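Local coordinates for divalent-cation tolerance protein CutA (Thermus thermophilus, PDB 1NZA), which forms a homotrimer, probably binds copper ions and is probably involved in resistance to toxic heavy metals, at residues P35-S39 with D50-L54; M1-V5 with L95-R99. All blocks are in the same frame, centred on the assembly; numbering follows the deposited sequence.

Interaction 1: P35-S39 with D50-L54. With NA (sodium ion), chain C; NA (sodium ion), chain B.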
ATOM      1  N   PRO A  35       3.390   4.682  10.805  1.00 13.72           N
ATOM      2  CA  PRO A  35       4.454   5.633  11.146  1.00 16.14           C
ATOM      3  C   PRO A  35       5.849   5.257  10.651  1.00 15.21           C
ATOM      4  O   PRO A  35       6.057   4.189  10.078  1.00 14.51           O
ATOM      5  CB  PRO A  35       4.387   5.666  12.666  1.00 18.30           C
ATOM      6  CG  PRO A  35       4.106   4.225  12.985  1.00 17.78           C
ATOM      7  CD  PRO A  35       3.039   3.840  11.963  1.00 18.22           C
ATOM      8  N   GLY A  36       6.798   6.167  10.864  1.00 15.89           N
ATOM      9  CA  GLY A  36       8.184   5.909  10.512  1.00 14.30           C
ATOM     10  C   GLY A  36       8.689   5.899   9.082  1.00 14.11           C
ATOM     11  O   GLY A  36       9.713   5.273   8.801  1.00 16.21           O
ATOM     12  N   LEU A  37       8.018   6.599   8.177  1.00 12.01           N
ATOM     13  CA  LEU A  37       8.469   6.616   6.791  1.00 12.53           C
ATOM     14  C   LEU A  37       9.587   7.612   6.528  1.00 13.63           C
ATOM     15  O   LEU A  37       9.714   8.617   7.219  1.00 12.24           O
ATOM     16  CB  LEU A  37       7.325   6.983   5.853  1.00 13.78           C
ATOM     17  CG  LEU A  37       6.428   5.905   5.263  1.00 16.24           C
ATOM     18  CD1 LEU A  37       5.623   5.247   6.363  1.00 15.82           C
ATOM     19  CD2 LEU A  37       5.508   6.553   4.229  1.00 16.43           C
ATOM     20  N   THR A  38      10.397   7.305   5.520  1.00 13.75           N
ATOM     21  CA  THR A  38      11.456   8.196   5.058  1.00 16.18           C
ATOM     22  C   THR A  38      10.988   8.492   3.645  1.00 16.42           C
ATOM     23  O   THR A  38      10.713   7.565   2.886  1.00 18.24           O
ATOM     24  CB  THR A  38      12.822   7.499   4.959  1.00 16.79           C
ATOM     25  OG1 THR A  38      13.317   7.228   6.275  1.00 19.92           O
ATOM     26  CG2 THR A  38      13.818   8.380   4.222  1.00 20.75           C
ATOM     27  N   SER A  39      10.868   9.761   3.287  1.00 16.39           N
ATOM     28  CA  SER A  39      10.424  10.086   1.942  1.00 15.62           C
ATOM     29  C   SER A  39      11.513  10.827   1.184  1.00 17.66           C
ATOM     30  O   SER A  39      12.125  11.766   1.698  1.00 17.05           O
ATOM     31  CB  SER A  39       9.144  10.914   1.997  1.00 17.66           C
ATOM     32  OG  SER A  39       8.119  10.181   2.655  1.00 19.99           O
ATOM     33  N   ASP A  50      12.492  13.682   3.763  1.00 17.27           N
ATOM     34  CA  ASP A  50      11.591  14.112   4.815  1.00 15.64           C
ATOM     35  C   ASP A  50      11.152  12.909   5.646  1.00 15.91           C
ATOM     36  O   ASP A  50      11.287  11.771   5.211  1.00 16.22           O
ATOM     37  CB  ASP A  50      10.371  14.797   4.191  1.00 16.20           C
ATOM     38  CG  ASP A  50       9.568  15.570   5.193  1.00 16.68           C
ATOM     39  OD1 ASP A  50      10.095  15.787   6.297  1.00 15.98           O
ATOM     40  OD2 ASP A  50       8.428  15.977   4.889  1.00 16.96           O
ATOM     41  N   GLN A  51      10.673  13.166   6.857  1.00 14.84           N
ATOM     42  CA  GLN A  51      10.179  12.101   7.730  1.00 13.42           C
ATOM     43  C   GLN A  51       8.666  12.228   7.676  1.00 13.52           C
ATOM     44  O   GLN A  51       8.128  13.313   7.888  1.00 15.41           O
ATOM     45  CB  GLN A  51      10.653  12.307   9.160  1.00 14.81           C
ATOM     46  CG  GLN A  51      12.136  12.306   9.310  1.00 11.99           C
ATOM     47  CD  GLN A  51      12.540  12.468  10.752  1.00 14.24           C
ATOM     48  OE1 GLN A  51      12.291  11.587  11.578  1.00 15.89           O
ATOM     49  NE2 GLN A  51      13.150  13.601  11.072  1.00 16.33           N
ATOM     50  N   GLU A  52       7.977  11.123   7.404  1.00 12.69           N
ATOM     51  CA  GLU A  52       6.523  11.171   7.277  1.00 13.49           C
ATOM     52  C   GLU A  52       5.808   9.953   7.828  1.00 11.87           C
ATOM     53  O   GLU A  52       6.431   9.003   8.287  1.00 13.57           O
ATOM     54  CB  GLU A  52       6.127  11.286   5.803  1.00 14.64           C
ATOM     55  CG  GLU A  52       6.684  12.493   5.059  1.00 13.93           C
ATOM     56  CD  GLU A  52       6.067  12.627   3.687  1.00 18.96           C
ATOM     57  OE1 GLU A  52       6.190  11.679   2.883  1.00 19.57           O
ATOM     58  OE2 GLU A  52       5.443  13.673   3.422  1.00 23.21           O
ATOM     59  N   LEU A  53       4.483  10.022   7.774  1.00 12.84           N
ATOM     60  CA  LEU A  53       3.612   8.934   8.180  1.00 11.08           C
ATOM     61  C   LEU A  53       2.681   8.746   7.002  1.00 12.91           C
ATOM     62  O   LEU A  53       2.372   9.704   6.284  1.00 12.85           O
ATOM     63  CB  LEU A  53       2.800   9.279   9.422  1.00 11.53           C
ATOM     64  CG  LEU A  53       3.593   9.401  10.720  1.00 14.09           C
ATOM     65  CD1 LEU A  53       4.123  10.811  10.885  1.00 13.91           C
ATOM     66  CD2 LEU A  53       2.686   9.034  11.875  1.00 12.92           C
ATOM     67  N   LEU A  54       2.241   7.511   6.801  1.00 10.79           N
ATOM     68  CA  LEU A  54       1.361   7.191   5.690  1.00 13.01           C
ATOM     69  C   LEU A  54      -0.048   6.941   6.176  1.00 12.37           C
ATOM     70  O   LEU A  54      -0.250   6.265   7.175  1.00 12.19           O
ATOM     71  CB  LEU A  54       1.866   5.935   4.971  1.00 13.29           C
ATOM     72  CG  LEU A  54       1.015   5.339   3.841  1.00 14.46           C
ATOM     73  CD1 LEU A  54       1.045   6.256   2.631  1.00 14.42           C
ATOM     74  CD2 LEU A  54       1.554   3.968   3.465  1.00 15.05           C
TER
HETATM   75 NA    NA C 105       9.446  17.054   8.001  0.50  3.38          NA
HETATM   76 NA    NA B 104       4.957  12.894   1.185  1.00 14.60          NA
HETATM   77  O   HOH W   1       7.525  17.712   6.726  1.00 25.69           O
HETATM   78  O   HOH W   2       8.102  15.483   9.139  1.00 15.37           O
HETATM   79  O   HOH W   3       5.125  11.146  -0.640  1.00 38.41           O
HETATM   80  O   HOH W   4       7.082  13.817   0.541  1.00 29.35           O
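Residues 35-39 and 50-54 lie on the two arms of a twisted antiparallel β hairpin, strands 30-42 and 47-60, in the sheet of a ferredoxin-like fold. Four backbone hydrogen bonds join the two segments. At the pair L37/E52, L37 N reaches E52 O (2.9 Å) and E52 N reaches L37 O (3.1 Å); at S39/D50, S39 N to D50 O and D50 N to S39 O are both 2.8 Å. Between them sits the non-hydrogen-bonded pair T38/Q51. Toward P35 the register slips by one residue, a β bulge at G36, whose positive phi favours glycine. Beyond it P35 CB touches L53 CD2 at 3.9 Å, and on the side of L37 and E52, L37 CD2 packs on L54 CB at 3.8 Å. T38 and S39 also pair with a strand of a second subunit, carrying the sheet across the trimer interface. Two sodium ions bind at separate places on strand 47-60. D50 OD1 binds one at 2.2 Å, together with two waters; E52 grips the other through OE1 and OE2, both at 2.4 Å, with T8 and two more waters as further ligands. S39 OG donates a very short 2.5 Å hydrogen bond to E52 OE1, the same oxygen that binds this ion.

Interaction 2: M1-V5 with L95-R99. With SO4 (sulfate ion), chain H.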
ATOM      1  N   MET A   1     -15.293   1.374  -7.606  1.00 32.99           N
ATOM      2  CA  MET A   1     -15.907   2.538  -6.905  1.00 31.59           C
ATOM      3  C   MET A   1     -15.296   2.733  -5.520  1.00 28.89           C
ATOM      4  O   MET A   1     -15.124   3.867  -5.068  1.00 26.79           O
ATOM      5  CB  MET A   1     -17.418   2.343  -6.798  1.00 35.68           C
ATOM      6  CG  MET A   1     -18.139   3.409  -5.992  1.00 39.61           C
ATOM      7  SD  MET A   1     -18.757   2.729  -4.444  1.00 45.85           S
ATOM      8  CE  MET A   1     -19.777   1.407  -5.096  1.00 44.08           C
ATOM      9  N   GLU A   2     -14.978   1.633  -4.842  1.00 25.09           N
ATOM     10  CA  GLU A   2     -14.348   1.739  -3.528  1.00 23.43           C
ATOM     11  C   GLU A   2     -12.873   1.968  -3.821  1.00 21.48           C
ATOM     12  O   GLU A   2     -12.357   1.472  -4.820  1.00 19.20           O
ATOM     13  CB  GLU A   2     -14.521   0.458  -2.712  1.00 23.78           C
ATOM     14  CG  GLU A   2     -15.961   0.055  -2.453  1.00 28.37           C
ATOM     15  CD  GLU A   2     -16.513  -0.848  -3.536  1.00 31.73           C
ATOM     16  OE1 GLU A   2     -17.606  -1.416  -3.341  1.00 33.28           O
ATOM     17  OE2 GLU A   2     -15.853  -0.992  -4.585  1.00 34.31           O
ATOM     18  N   GLU A   3     -12.200   2.711  -2.955  1.00 19.55           N
ATOM     19  CA  GLU A   3     -10.793   3.025  -3.178  1.00 20.01           C
ATOM     20  C   GLU A   3      -9.984   3.051  -1.897  1.00 18.74           C
ATOM     21  O   GLU A   3     -10.533   3.237  -0.811  1.00 19.29           O
ATOM     22  CB  GLU A   3     -10.663   4.411  -3.812  1.00 20.75           C
ATOM     23  CG  GLU A   3     -11.205   4.557  -5.217  1.00 24.27           C
ATOM     24  CD  GLU A   3     -11.219   6.009  -5.675  1.00 25.11           C
ATOM     25  OE1 GLU A   3     -10.976   6.257  -6.873  1.00 24.99           O
ATOM     26  OE2 GLU A   3     -11.485   6.901  -4.840  1.00 26.01           O
ATOM     27  N   VAL A   4      -8.676   2.843  -2.039  1.00 15.94           N
ATOM     28  CA  VAL A   4      -7.751   2.939  -0.914  1.00 14.91           C
ATOM     29  C   VAL A   4      -6.922   4.166  -1.290  1.00 13.69           C
ATOM     30  O   VAL A   4      -6.177   4.147  -2.276  1.00 15.68           O
ATOM     31  CB  VAL A   4      -6.808   1.726  -0.796  1.00 13.37           C
ATOM     32  CG1 VAL A   4      -5.744   2.009   0.269  1.00 15.07           C
ATOM     33  CG2 VAL A   4      -7.597   0.478  -0.408  1.00 15.34           C
ATOM     34  N   VAL A   5      -7.081   5.241  -0.525  1.00 13.61           N
ATOM     35  CA  VAL A   5      -6.366   6.481  -0.796  1.00 14.43           C
ATOM     36  C   VAL A   5      -5.124   6.617   0.060  1.00 16.22           C
ATOM     37  O   VAL A   5      -5.175   6.408   1.272  1.00 17.22           O
ATOM     38  CB  VAL A   5      -7.292   7.694  -0.560  1.00 15.61           C
ATOM     39  CG1 VAL A   5      -6.509   8.985  -0.621  1.00 13.56           C
ATOM     40  CG2 VAL A   5      -8.390   7.703  -1.610  1.00 17.66           C
ATOM     41  N   LEU A  95     -16.771  -4.405   2.274  1.00 24.41           N
ATOM     42  CA  LEU A  95     -16.977  -3.336   1.311  1.00 25.23           C
ATOM     43  C   LEU A  95     -18.338  -2.666   1.474  1.00 25.40           C
ATOM     44  O   LEU A  95     -18.476  -1.469   1.222  1.00 25.11           O
ATOM     45  CB  LEU A  95     -16.815  -3.869  -0.114  1.00 24.57           C
ATOM     46  CG  LEU A  95     -15.400  -4.329  -0.476  1.00 25.30           C
ATOM     47  CD1 LEU A  95     -15.361  -4.787  -1.929  1.00 22.84           C
ATOM     48  CD2 LEU A  95     -14.417  -3.188  -0.247  1.00 23.96           C
ATOM     49  N   ASP A  96     -19.340  -3.433   1.892  1.00 27.79           N
ATOM     50  CA  ASP A  96     -20.669  -2.867   2.099  1.00 30.20           C
ATOM     51  C   ASP A  96     -20.584  -1.910   3.281  1.00 29.91           C
ATOM     52  O   ASP A  96     -21.111  -0.798   3.231  1.00 29.47           O
ATOM     53  CB  ASP A  96     -21.693  -3.965   2.395  1.00 33.07           C
ATOM     54  CG  ASP A  96     -23.100  -3.415   2.572  1.00 37.21           C
ATOM     55  OD1 ASP A  96     -23.570  -2.699   1.663  1.00 39.05           O
ATOM     56  OD2 ASP A  96     -23.733  -3.699   3.613  1.00 40.63           O
ATOM     57  N   TRP A  97     -19.914  -2.352   4.342  1.00 29.52           N
ATOM     58  CA  TRP A  97     -19.729  -1.534   5.535  1.00 29.13           C
ATOM     59  C   TRP A  97     -19.014  -0.253   5.125  1.00 29.01           C
ATOM     60  O   TRP A  97     -19.307   0.831   5.630  1.00 28.63           O
ATOM     61  CB  TRP A  97     -18.876  -2.287   6.565  1.00 29.80           C
ATOM     62  CG  TRP A  97     -18.359  -1.417   7.684  1.00 30.59           C
ATOM     63  CD1 TRP A  97     -19.053  -0.976   8.777  1.00 30.29           C
ATOM     64  CD2 TRP A  97     -17.046  -0.850   7.788  1.00 28.72           C
ATOM     65  NE1 TRP A  97     -18.254  -0.168   9.552  1.00 30.69           N
ATOM     66  CE2 TRP A  97     -17.017  -0.073   8.968  1.00 30.42           C
ATOM     67  CE3 TRP A  97     -15.889  -0.922   6.996  1.00 30.33           C
ATOM     68  CZ2 TRP A  97     -15.875   0.630   9.378  1.00 30.66           C
ATOM     69  CZ3 TRP A  97     -14.753  -0.225   7.404  1.00 30.45           C
ATOM     70  CH2 TRP A  97     -14.759   0.542   8.586  1.00 30.47           C
ATOM     71  N   LEU A  98     -18.073  -0.393   4.198  1.00 28.16           N
ATOM     72  CA  LEU A  98     -17.295   0.734   3.707  1.00 28.54           C
ATOM     73  C   LEU A  98     -18.196   1.758   3.018  1.00 29.41           C
ATOM     74  O   LEU A  98     -18.111   2.953   3.296  1.00 28.93           O
ATOM     75  CB  LEU A  98     -16.212   0.230   2.743  1.00 28.56           C
ATOM     76  CG  LEU A  98     -15.119   1.192   2.270  1.00 30.48           C
ATOM     77  CD1 LEU A  98     -14.032   0.400   1.557  1.00 28.76           C
ATOM     78  CD2 LEU A  98     -15.701   2.251   1.342  1.00 30.85           C
ATOM     79  N   ARG A  99     -19.062   1.293   2.121  1.00 30.46           N
ATOM     80  CA  ARG A  99     -19.964   2.198   1.419  1.00 32.04           C
ATOM     81  C   ARG A  99     -21.011   2.750   2.383  1.00 33.38           C
ATOM     82  O   ARG A  99     -21.282   3.949   2.403  1.00 34.05           O
ATOM     83  CB  ARG A  99     -20.648   1.471   0.259  1.00 30.78           C
ATOM     84  CG  ARG A  99     -19.689   1.006  -0.823  1.00 29.43           C
ATOM     85  CD  ARG A  99     -20.450   0.510  -2.041  1.00 28.45           C
ATOM     86  NE  ARG A  99     -21.322  -0.618  -1.729  1.00 28.12           N
ATOM     87  CZ  ARG A  99     -20.917  -1.881  -1.640  1.00 29.71           C
ATOM     88  NH1 ARG A  99     -19.645  -2.191  -1.843  1.00 29.48           N
ATOM     89  NH2 ARG A  99     -21.787  -2.838  -1.343  1.00 30.84           N
TER
HETATM   90  S   SO4 H 200     -16.990  -3.004  -7.759  1.00 70.37           S
HETATM   91  O1  SO4 H 200     -16.412  -1.707  -6.973  1.00 69.37           O
HETATM   92  O2  SO4 H 200     -16.911  -4.087  -6.799  1.00 69.90           O
HETATM   93  O3  SO4 H 200     -18.208  -2.774  -8.167  1.00 69.90           O
HETATM   94  O4  SO4 H 200     -16.009  -3.213  -8.792  1.00 69.74           O
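Start at L95, on the last helix, 92-100, which runs nearly crosswise to strand 2-5: the two short axes make 81° and pass 9.9 Å apart. L95 comes nearest the strand at E2, where its CB lies 4.1 Å from E2 OE1, and its side chain also packs on V83 of a third subunit. D96 points away from the strand, yet its carboxylate takes part indirectly: OD1 is 3.5 Å from R99 NH2, a contact of charges alone because the oxygen lies well out of the guanidinium plane. W97 turns to another side of the helix and rests on A29. L98 faces the sheet; its CD1 approaches E2 CB at 4.3 Å and the side chain continues over K58 and T60 of strand 47-60. One turn after L95, R99 closes the contact. NH1 forms a salt bridge with E2 OE1 at 2.6 Å, meeting it at the edge of the guanidinium, while R99 CD touches M1 CE at 3.3 Å. A sulfate, probably from the crystallisation liquor, sits beside M1 N, its O1 making a weak 3.3 Å hydrogen bond there. E3 and V5 pack on F64 of helix 64-74. The outcome is a C-terminal helix, an addition to the ferredoxin-like βαββαβ core, packed crosswise by the start of strand 2-9 and the end of strand 47-60, with an E2-R99-D96 salt-bridge network at the surface.

Interaction 2 joins the two ends of the chain, and interaction 1 is nested inside the long loop it closes. Their centres are 25 Å apart, on opposite sides of the chain's centre, and their nearest atoms stay about 6 Å from each other, so they do not touch. What unites them is the sheet: strands 47-60 and 2-9 are neighbours in it. Interaction 1 pairs strand 47-60 with strand 30-42, outermost within this chain, whereas interaction 2 lays helix 92-100 against the start of strand 2-9, whose far end reaches the E52 sodium site through T8. Other subunits pack beside both regions, so each contact contributes to surfaces used in the homotrimer.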